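Local coordinates for large ribosomal subunit protein uL10 (Thermotoga maritima, PDB 1ZAV) that forms the base of the ribosomal stalk, anchoring on large-subunit rRNA and carrying L7/L12 dimers, and helps the ribosome engage GTP-bound translation factors, at residues 11-14 with 15-19; 163-166 with 167-171. All coordinates share one frame; numbering follows the deposited sequence.

Contact 1: 11-14 with 15-19; sequences IVKE and MSEIF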
ATOM      1  N   ILE A  11       4.599  41.285 -16.218  1.00 46.65           N
ATOM      2  CA  ILE A  11       4.078  39.982 -16.611  1.00 47.15           C
ATOM      3  C   ILE A  11       4.897  38.877 -15.942  1.00 46.01           C
ATOM      4  O   ILE A  11       4.337  37.911 -15.427  1.00 44.09           O
ATOM      5  CB  ILE A  11       4.113  39.833 -18.145  1.00 47.20           C
ATOM      6  CG1 ILE A  11       3.172  40.866 -18.767  1.00 48.26           C
ATOM      7  CG2 ILE A  11       3.700  38.425 -18.557  1.00 49.82           C
ATOM      8  CD1 ILE A  11       3.211  40.912 -20.279  1.00 46.94           C
ATOM      9  N   VAL A  12       6.223  39.032 -15.934  1.00 46.12           N
ATOM     10  CA  VAL A  12       7.114  38.051 -15.314  1.00 44.56           C
ATOM     11  C   VAL A  12       6.892  38.001 -13.805  1.00 44.82           C
ATOM     12  O   VAL A  12       6.823  36.936 -13.207  1.00 43.63           O
ATOM     13  CB  VAL A  12       8.616  38.392 -15.573  1.00 45.29           C
ATOM     14  CG1 VAL A  12       9.521  37.464 -14.755  1.00 43.38           C
ATOM     15  CG2 VAL A  12       8.936  38.254 -17.060  1.00 47.63           C
ATOM     16  N   LYS A  13       6.790  39.171 -13.186  1.00 46.51           N
ATOM     17  CA  LYS A  13       6.588  39.240 -11.747  1.00 46.53           C
ATOM     18  C   LYS A  13       5.268  38.571 -11.370  1.00 46.07           C
ATOM     19  O   LYS A  13       5.217  37.765 -10.445  1.00 43.52           O
ATOM     20  CB  LYS A  13       6.579  40.702 -11.293  1.00 47.77           C
ATOM     21  CG  LYS A  13       6.285  40.910  -9.817  1.00 50.32           C
ATOM     22  CD  LYS A  13       7.551  41.002  -8.987  1.00 53.28           C
ATOM     23  CE  LYS A  13       7.275  41.720  -7.673  1.00 53.94           C
ATOM     24  NZ  LYS A  13       6.714  43.089  -7.911  1.00 54.28           N
ATOM     25  N   GLU A  14       4.206  38.914 -12.091  1.00 47.88           N
ATOM     26  CA  GLU A  14       2.888  38.344 -11.825  1.00 50.27           C
ATOM     27  C   GLU A  14       2.939  36.824 -11.872  1.00 49.89           C
ATOM     28  O   GLU A  14       2.515  36.147 -10.942  1.00 50.52           O
ATOM     29  CB  GLU A  14       1.873  38.846 -12.849  1.00 52.07           C
ATOM     30  CG  GLU A  14       1.559  40.323 -12.733  1.00 58.36           C
ATOM     31  CD  GLU A  14       0.453  40.761 -13.672  1.00 62.63           C
ATOM     32  OE1 GLU A  14       0.546  40.468 -14.887  1.00 64.38           O
ATOM     33  OE2 GLU A  14      -0.505  41.411 -13.195  1.00 64.76           O
ATOM     34  N   MET A  15       3.457  36.301 -12.974  1.00 51.20           N
ATOM     35  CA  MET A  15       3.578  34.864 -13.168  1.00 51.66           C
ATOM     36  C   MET A  15       4.432  34.234 -12.069  1.00 51.85           C
ATOM     37  O   MET A  15       4.056  33.219 -11.483  1.00 51.52           O
ATOM     38  CB  MET A  15       4.208  34.588 -14.530  1.00 53.26           C
ATOM     39  CG  MET A  15       4.258  33.133 -14.892  1.00 58.23           C
ATOM     40  SD  MET A  15       2.758  32.628 -15.706  1.00 63.91           S
ATOM     41  CE  MET A  15       3.293  32.706 -17.382  1.00 60.81           C
ATOM     42  N   SER A  16       5.584  34.845 -11.787  1.00 50.45           N
ATOM     43  CA  SER A  16       6.491  34.334 -10.763  1.00 51.03           C
ATOM     44  C   SER A  16       5.793  34.229  -9.416  1.00 49.65           C
ATOM     45  O   SER A  16       5.989  33.266  -8.676  1.00 49.59           O
ATOM     46  CB  SER A  16       7.727  35.238 -10.626  1.00 54.22           C
ATOM     47  OG  SER A  16       8.553  35.182 -11.780  1.00 58.07           O
ATOM     48  N   GLU A  17       4.987  35.234  -9.091  1.00 49.50           N
ATOM     49  CA  GLU A  17       4.261  35.236  -7.837  1.00 47.65           C
ATOM     50  C   GLU A  17       3.203  34.136  -7.847  1.00 45.99           C
ATOM     51  O   GLU A  17       2.949  33.518  -6.823  1.00 46.93           O
ATOM     52  CB  GLU A  17       3.622  36.609  -7.599  1.00 51.80           C
ATOM     53  CG  GLU A  17       4.661  37.717  -7.406  1.00 55.21           C
ATOM     54  CD  GLU A  17       4.052  39.101  -7.283  1.00 57.45           C
ATOM     55  OE1 GLU A  17       3.323  39.520  -8.209  1.00 56.01           O
ATOM     56  OE2 GLU A  17       4.312  39.775  -6.261  1.00 58.47           O
ATOM     57  N   ILE A  18       2.581  33.892  -8.993  1.00 45.67           N
ATOM     58  CA  ILE A  18       1.574  32.838  -9.056  1.00 46.20           C
ATOM     59  C   ILE A  18       2.249  31.496  -8.789  1.00 47.78           C
ATOM     60  O   ILE A  18       1.806  30.738  -7.928  1.00 47.14           O
ATOM     61  CB  ILE A  18       0.882  32.784 -10.428  1.00 46.91           C
ATOM     62  CG1 ILE A  18      -0.077  33.966 -10.580  1.00 46.43           C
ATOM     63  CG2 ILE A  18       0.101  31.474 -10.567  1.00 48.61           C
ATOM     64  CD1 ILE A  18      -0.674  34.082 -11.963  1.00 50.05           C
ATOM     65  N   PHE A  19       3.330  31.215  -9.512  1.00 48.77           N
ATOM     66  CA  PHE A  19       4.051  29.953  -9.339  1.00 51.04           C
ATOM     67  C   PHE A  19       4.589  29.762  -7.925  1.00 52.13           C
ATOM     68  O   PHE A  19       4.926  28.644  -7.531  1.00 52.35           O
ATOM     69  CB  PHE A  19       5.209  29.829 -10.345  1.00 48.63           C
ATOM     70  CG  PHE A  19       4.768  29.711 -11.782  1.00 49.43           C
ATOM     71  CD1 PHE A  19       3.466  29.328 -12.106  1.00 50.70           C
ATOM     72  CD2 PHE A  19       5.664  29.959 -12.815  1.00 47.15           C
ATOM     73  CE1 PHE A  19       3.068  29.205 -13.435  1.00 48.77           C
ATOM     74  CE2 PHE A  19       5.277  29.837 -14.149  1.00 49.78           C
ATOM     75  CZ  PHE A  19       3.974  29.458 -14.460  1.00 48.36           C
TER
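Lys-13 and Glu-17 sit one turn apart on the outer face of the helix, and their side chains cross at a slant. The aliphatic part of the lysine does the touching: CG of Lys-13 lies 3.6 Å from OE1 of Glu-17, and CE packs near the other carboxylate oxygen. The ammonium does not close on the acid, for NZ of Lys-13 remains 4.4 Å from OE2 of Glu-17, beyond a salt bridge, so any attraction between the charges is probably modest. Lys-13 starts out with CG opposite its own N (chi1 176°), then bends at chi2 (94°), which swings the rest of the chain round beside the glutamate. Glu-17 leans back along the helix and brings its CG to 3.1 Å from Lys-13 O, the same carbonyl that accepts Glu-17 N at 2.9 Å.

Ser-16 takes the inner side. Val-12 O receives Ser-16 N at 2.8 Å. The hydroxyl OG of Ser-16, hydrogen-bonded to Ala-66 O, also stands 2.8 Å from Val-12 O, and its single proton cannot be assigned to both. Next to it CG1 of Val-12 approaches the hydroxyl. Further along, CG1 of Ile-18 rests 3.4 Å from Glu-14 O, which also takes the backbone N of Ile-18.

This is an amphipathic part of helix 5-19, with Lys-13, Glu-14 and Glu-17 outward and Met-15 and Ser-16 inward. Ile-11 and Met-15 pack on Leu-62 of helix 60-69, where Ser-16 meets Asn-69; Met-15 also reaches Val-58 of strand 53-58, while Ile-18 and Phe-19 lean on Tyr-87 of strand 83-88.

Contact 2: 163-166 with 167-171; sequences ILRN and LVYVL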
ATOM      1  N   ILE A 163       0.982 -22.438   8.306  1.00 48.24           N
ATOM      2  CA  ILE A 163       1.719 -23.642   8.684  1.00 46.48           C
ATOM      3  C   ILE A 163       0.791 -24.861   8.581  1.00 46.76           C
ATOM      4  O   ILE A 163       1.201 -25.945   8.175  1.00 47.10           O
ATOM      5  CB  ILE A 163       2.233 -23.542  10.136  1.00 47.81           C
ATOM      6  CG1 ILE A 163       3.200 -22.353  10.270  1.00 47.69           C
ATOM      7  CG2 ILE A 163       2.895 -24.862  10.540  1.00 46.82           C
ATOM      8  CD1 ILE A 163       3.714 -22.119  11.694  1.00 47.67           C
ATOM      9  N   LEU A 164      -0.463 -24.666   8.960  1.00 43.62           N
ATOM     10  CA  LEU A 164      -1.453 -25.737   8.911  1.00 44.70           C
ATOM     11  C   LEU A 164      -1.932 -25.986   7.488  1.00 44.78           C
ATOM     12  O   LEU A 164      -2.193 -27.120   7.101  1.00 45.79           O
ATOM     13  CB  LEU A 164      -2.635 -25.377   9.796  1.00 41.99           C
ATOM     14  CG  LEU A 164      -2.259 -25.275  11.273  1.00 41.82           C
ATOM     15  CD1 LEU A 164      -3.381 -24.632  12.059  1.00 44.07           C
ATOM     16  CD2 LEU A 164      -1.943 -26.662  11.797  1.00 43.03           C
ATOM     17  N   ARG A 165      -2.040 -24.919   6.709  1.00 45.04           N
ATOM     18  CA  ARG A 165      -2.472 -25.046   5.326  1.00 45.95           C
ATOM     19  C   ARG A 165      -1.468 -25.818   4.471  1.00 46.42           C
ATOM     20  O   ARG A 165      -1.863 -26.535   3.553  1.00 45.41           O
ATOM     21  CB  ARG A 165      -2.736 -23.662   4.735  1.00 46.84           C
ATOM     22  CG  ARG A 165      -3.929 -22.982   5.378  1.00 49.46           C
ATOM     23  CD  ARG A 165      -4.353 -21.746   4.615  1.00 55.71           C
ATOM     24  NE  ARG A 165      -3.313 -20.727   4.640  1.00 56.80           N
ATOM     25  CZ  ARG A 165      -3.525 -19.459   4.970  1.00 60.37           C
ATOM     26  NH1 ARG A 165      -2.518 -18.597   4.967  1.00 61.94           N
ATOM     27  NH2 ARG A 165      -4.743 -19.051   5.309  1.00 59.78           N
ATOM     28  N   ASN A 166      -0.178 -25.691   4.772  1.00 44.73           N
ATOM     29  CA  ASN A 166       0.838 -26.411   4.009  1.00 45.90           C
ATOM     30  C   ASN A 166       0.591 -27.923   4.056  1.00 46.43           C
ATOM     31  O   ASN A 166       0.770 -28.614   3.053  1.00 44.69           O
ATOM     32  CB  ASN A 166       2.237 -26.102   4.547  1.00 47.61           C
ATOM     33  CG  ASN A 166       2.698 -24.693   4.210  1.00 51.23           C
ATOM     34  OD1 ASN A 166       3.667 -24.192   4.785  1.00 53.33           O
ATOM     35  ND2 ASN A 166       2.015 -24.053   3.269  1.00 49.00           N
ATOM     36  N   LEU A 167       0.190 -28.433   5.220  1.00 45.63           N
ATOM     37  CA  LEU A 167      -0.089 -29.863   5.373  1.00 46.69           C
ATOM     38  C   LEU A 167      -1.232 -30.241   4.423  1.00 46.82           C
ATOM     39  O   LEU A 167      -1.148 -31.215   3.674  1.00 44.72           O
ATOM     40  CB  LEU A 167      -0.516 -30.179   6.810  1.00 45.67           C
ATOM     41  CG  LEU A 167      -0.392 -31.620   7.341  1.00 48.17           C
ATOM     42  CD1 LEU A 167      -1.454 -31.859   8.410  1.00 44.55           C
ATOM     43  CD2 LEU A 167      -0.526 -32.630   6.227  1.00 47.13           C
ATOM     44  N   VAL A 168      -2.300 -29.453   4.476  1.00 47.65           N
ATOM     45  CA  VAL A 168      -3.473 -29.672   3.640  1.00 50.83           C
ATOM     46  C   VAL A 168      -3.141 -29.595   2.153  1.00 51.88           C
ATOM     47  O   VAL A 168      -3.634 -30.404   1.359  1.00 52.87           O
ATOM     48  CB  VAL A 168      -4.568 -28.644   3.973  1.00 50.96           C
ATOM     49  CG1 VAL A 168      -5.697 -28.718   2.965  1.00 54.71           C
ATOM     50  CG2 VAL A 168      -5.094 -28.914   5.353  1.00 53.24           C
ATOM     51  N   TYR A 169      -2.305 -28.633   1.780  1.00 51.01           N
ATOM     52  CA  TYR A 169      -1.922 -28.478   0.385  1.00 51.96           C
ATOM     53  C   TYR A 169      -1.120 -29.667  -0.139  1.00 51.47           C
ATOM     54  O   TYR A 169      -1.372 -30.142  -1.247  1.00 50.64           O
ATOM     55  CB  TYR A 169      -1.110 -27.192   0.166  1.00 53.71           C
ATOM     56  CG  TYR A 169      -1.874 -25.902   0.395  1.00 57.17           C
ATOM     57  CD1 TYR A 169      -3.259 -25.841   0.224  1.00 56.99           C
ATOM     58  CD2 TYR A 169      -1.206 -24.730   0.761  1.00 57.90           C
ATOM     59  CE1 TYR A 169      -3.960 -24.646   0.411  1.00 59.25           C
ATOM     60  CE2 TYR A 169      -1.897 -23.532   0.951  1.00 57.96           C
ATOM     61  CZ  TYR A 169      -3.270 -23.496   0.773  1.00 59.05           C
ATOM     62  OH  TYR A 169      -3.949 -22.307   0.950  1.00 58.01           O
ATOM     63  N   VAL A 170      -0.157 -30.153   0.644  1.00 49.43           N
ATOM     64  CA  VAL A 170       0.653 -31.273   0.184  1.00 49.48           C
ATOM     65  C   VAL A 170      -0.133 -32.582   0.131  1.00 50.39           C
ATOM     66  O   VAL A 170       0.136 -33.432  -0.720  1.00 50.07           O
ATOM     67  CB  VAL A 170       1.926 -31.468   1.050  1.00 49.10           C
ATOM     68  CG1 VAL A 170       1.574 -32.072   2.402  1.00 48.90           C
ATOM     69  CG2 VAL A 170       2.914 -32.343   0.309  1.00 48.59           C
ATOM     70  N   LEU A 171      -1.101 -32.749   1.028  1.00 49.64           N
ATOM     71  CA  LEU A 171      -1.903 -33.967   1.026  1.00 51.74           C
ATOM     72  C   LEU A 171      -2.754 -33.979  -0.239  1.00 53.24           C
ATOM     73  O   LEU A 171      -2.898 -35.016  -0.886  1.00 53.70           O
ATOM     74  CB  LEU A 171      -2.799 -34.039   2.273  1.00 48.18           C
ATOM     75  CG  LEU A 171      -2.085 -34.272   3.614  1.00 45.93           C
ATOM     76  CD1 LEU A 171      -3.103 -34.295   4.740  1.00 43.06           C
ATOM     77  CD2 LEU A 171      -1.300 -35.587   3.576  1.00 43.79           C
TER
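The carbonyl oxygen of Arg-165 is held by the backbone N of Tyr-169 at 2.8 Å, with an N-H...O angle of 157° and the donor almost in line with the C=O bond. The phenol ring of Tyr-169 then lies over the same oxygen, which sits 3.2 Å above the ring plane and offset toward the rim. With CG opposite its own carbonyl carbon (chi1 -66°), the tyrosine folds back along the helix beside Arg-165, and the two side chains run alongside in one direction. CB of Arg-165 makes a CH-pi contact with the ring face, 4.3 Å from the centroid, and farther out CD of Arg-165 lies 3.7 Å from OH of Tyr-169. Guanidinium and ring planes are only 19° apart.

Asn-166 crosses the tyrosine obliquely, amide and ring planes well apart, with ND2 of Asn-166 4.1 Å from CD2 of Tyr-169. The backbone O of Asn-166 accepts Val-170 N at 3.0 Å. One turn earlier the ladder slackens: Leu-167 N is 4.0 Å from Ile-163 O and makes instead a weak bond to Leu-164 O.

Arg-165 also has a cation-pi partner in Phe-158, a residue of the same helix 138-176, which lies in the region that binds L7/L12 dimers. Ile-163, Leu-164, Leu-167 and Val-168 pack against apolar side chains on neighbouring chains of another protein, three of which crowd this part of the helix.

Contacts 1 and 2 are both local contacts within one helix, between residues about a turn apart, but they serve opposite ends of the molecule. Their centres are 66 Å apart and their nearest atoms about 49 Å, on opposite sides of the chain's centre, so neither touches the other. Contact 1, at 11-14 with 15-19, lies about 22 Å from that centre on the N-terminal helix, where it leans on a neighbouring helix and the sheet of its own chain. Contact 2, at 163-166 with 167-171, has its centre about 46 Å from the chain's centre, on the long C-terminal helix, and its apolar side is covered by other chains. The first therefore belongs to the folded body, the second to the L7/L12-binding arm.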